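Local coordinates for 2,3,4,5-tetrahydropyridine-2,6-dicarboxylate N-succinyltransferase (Campylobacter jejuni, PDB 2RIJ) that catalyses the succinyl-CoA-dependent conversion of cyclic tetrahydrodipicolinate into acyclic N-succinyl-L-2-amino-6-oxopimelate, in the succinylase route of lysine biosynthesis, at the interface of chains A and B. Numbering follows the deposited sequence. Chains: chain A/B, Putative 2,3,4,5-tetrahydropyridine-2-carboxylate N- succinyltransferase.

The interface of chains A and B. Residues chain A 241-242, 275-276, 301-302; chain B 242, 260, 276-278, 302-304.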
loop_
_atom_site.group_PDB
_atom_site.type_symbol
_atom_site.label_atom_id
_atom_site.label_comp_id
_atom_site.label_asym_id
_atom_site.label_seq_id
_atom_site.Cartn_x
_atom_site.Cartn_y
_atom_site.Cartn_z
ATOM N N GLY A 241 -12.867 12.955 -31.824
ATOM C CA GLY A 241 -13.563 12.506 -30.628
ATOM C C GLY A 241 -13.474 13.428 -29.418
ATOM O O GLY A 241 -14.481 13.831 -28.883
ATOM N N ALA A 242 -12.272 13.723 -28.962
ATOM C CA ALA A 242 -12.088 14.436 -27.709
ATOM C C ALA A 242 -10.856 15.316 -27.735
ATOM O O ALA A 242 -10.297 15.602 -26.709
ATOM C CB ALA A 242 -12.049 13.441 -26.518
ATOM N N GLY A 275 -6.432 9.222 -26.999
ATOM C CA GLY A 275 -7.820 9.639 -27.009
ATOM C C GLY A 275 -8.179 10.206 -25.646
ATOM O O GLY A 275 -8.037 9.539 -24.623
ATOM N N GLY A 276 -8.644 11.457 -25.622
ATOM C CA GLY A 276 -9.054 12.100 -24.375
ATOM C C GLY A 276 -7.933 12.522 -23.433
ATOM O O GLY A 276 -8.190 12.974 -22.330
ATOM N N ALA A 301 -4.348 7.287 -23.524
ATOM C CA ALA A 301 -5.754 7.644 -23.471
ATOM C C ALA A 301 -6.122 8.060 -22.044
ATOM O O ALA A 301 -5.718 7.420 -21.034
ATOM C CB ALA A 301 -6.616 6.470 -23.971
ATOM N N ASN A 302 -6.890 9.140 -21.949
ATOM C CA ASN A 302 -7.343 9.709 -20.685
ATOM C C ASN A 302 -6.256 10.054 -19.659
ATOM O O ASN A 302 -6.551 10.253 -18.497
ATOM C CB ASN A 302 -8.460 8.815 -20.114
ATOM C CG ASN A 302 -9.740 8.943 -20.894
ATOM O OD1 ASN A 302 -10.107 10.052 -21.308
ATOM N ND2 ASN A 302 -10.464 7.834 -21.072
ATOM N N ALA B 242 -17.707 13.481 -26.123
ATOM C CA ALA B 242 -16.350 12.969 -26.207
ATOM C C ALA B 242 -16.301 11.602 -26.858
ATOM O O ALA B 242 -15.397 10.848 -26.610
ATOM C CB ALA B 242 -15.687 12.952 -24.803
ATOM N N ARG B 260 -15.257 6.468 -26.981
ATOM C CA ARG B 260 -14.560 6.344 -28.245
ATOM C C ARG B 260 -14.313 4.886 -28.596
ATOM O O ARG B 260 -13.670 4.142 -27.835
ATOM C CB ARG B 260 -13.235 7.106 -28.168
ATOM C CG ARG B 260 -13.495 8.596 -27.950
ATOM C CD ARG B 260 -12.218 9.352 -27.743
ATOM N NE ARG B 260 -11.575 9.002 -26.473
ATOM C CZ ARG B 260 -11.818 9.603 -25.303
ATOM N NH1 ARG B 260 -12.787 10.495 -25.165
ATOM N NH2 ARG B 260 -11.108 9.277 -24.217
ATOM N N GLY B 276 -16.426 9.925 -22.229
ATOM C CA GLY B 276 -14.970 10.002 -22.325
ATOM C C GLY B 276 -14.213 8.689 -22.166
ATOM O O GLY B 276 -12.994 8.678 -22.133
ATOM N N ALA B 277 -14.933 7.575 -22.065
ATOM C CA ALA B 277 -14.273 6.285 -22.044
ATOM C C ALA B 277 -13.617 6.023 -23.398
ATOM O O ALA B 277 -14.045 6.523 -24.449
ATOM C CB ALA B 277 -15.244 5.156 -21.682
ATOM N N SER B 278 -12.575 5.215 -23.367
ATOM C CA SER B 278 -11.843 4.775 -24.554
ATOM C C SER B 278 -11.973 3.269 -24.659
ATOM O O SER B 278 -11.699 2.565 -23.680
ATOM C CB SER B 278 -10.340 5.103 -24.429
ATOM O OG SER B 278 -10.006 6.382 -24.945
ATOM N N ASN B 302 -14.451 8.141 -18.375
ATOM C CA ASN B 302 -12.999 8.272 -18.403
ATOM C C ASN B 302 -12.190 6.995 -18.143
ATOM O O ASN B 302 -11.009 7.064 -17.862
ATOM C CB ASN B 302 -12.593 9.448 -17.493
ATOM C CG ASN B 302 -12.953 10.779 -18.096
ATOM O OD1 ASN B 302 -12.805 10.970 -19.311
ATOM N ND2 ASN B 302 -13.387 11.730 -17.264
ATOM N N SER B 303 -12.793 5.811 -18.372
ATOM C CA SER B 303 -12.077 4.543 -18.318
ATOM C C SER B 303 -11.369 4.299 -19.604
ATOM O O SER B 303 -11.641 4.989 -20.624
ATOM C CB SER B 303 -13.018 3.353 -18.023
ATOM O OG SER B 303 -14.047 3.205 -18.971
ATOM N N VAL B 304 -10.501 3.276 -19.596
ATOM C CA VAL B 304 -9.851 2.795 -20.824
ATOM C C VAL B 304 -9.915 1.293 -20.821
ATOM O O VAL B 304 -9.469 0.622 -19.855
ATOM C CB VAL B 304 -8.358 3.247 -20.980
ATOM C CG1 VAL B 304 -7.720 2.768 -22.331
ATOM C CG2 VAL B 304 -8.211 4.769 -20.741
#
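A:Asn302 and B:Arg260 meet tip to tip across this part of the trimer interface, the amide plane turned 67° from that of the guanidinium. CG of B:Arg260 stands anti to the carbonyl carbon, beside the backbone N, and the chain bends at chi3 (-68°), turning the guanidinium along the seam toward A:Asn302 and B:Ser278. NH2 gives a hydrogen bond to the amide oxygen OD1 of A:Asn302 at 3.2 Å; OD1 lies close to the guanidinium plane, yet the donor sits above the amide carbonyl plane and misses its lone pairs. The better bond of the pair leaves the other branch of the amide: ND2 of A:Asn302 reaches the backbone O of B:Gly276 at 2.9 Å, in the carbonyl plane and fairly straight (156° at H), while its approach to the O of B:Ser303 makes at best a weak bond.

Chain B itself holds the guanidinium in place. NH1 bonds to the backbone O of B:Ala242 at 3.0 Å, and NH2 to the hydroxyl OG of B:Ser278 at 3.2 Å, so the group is gripped at both terminal nitrogens and its rotation is restricted. The backbone N of A:Gly276 lies over one face, toward the rim, and the O of B:Ala277 over the centre of the other. NH2 of B:Arg260 also passes 3.1 Å from the O of A:Gly275 without a hydrogen bond, although the carbonyl may still favour the positive charge.

Small side chains fill in on either side. CB of A:Ala242 abuts NH1 of B:Arg260 at 3.3 Å, and CB of A:Ala301 packs against B:Ser278 and, at 4.0 Å, CG2 of B:Val304. Predicted succinyl-CoA-binding positions, among them B:Arg260, B:Ser278, A:Gly275 and A:Ala301, thus share this seam, whose centre is about 7 Å from the predicted catalytic B:Glu258. Chain A contributes turns and chain B turns plus the short strands 260-261, 278-279 and 304-305, where neighbouring left-handed beta-helices of hexapeptide repeats pack side by side.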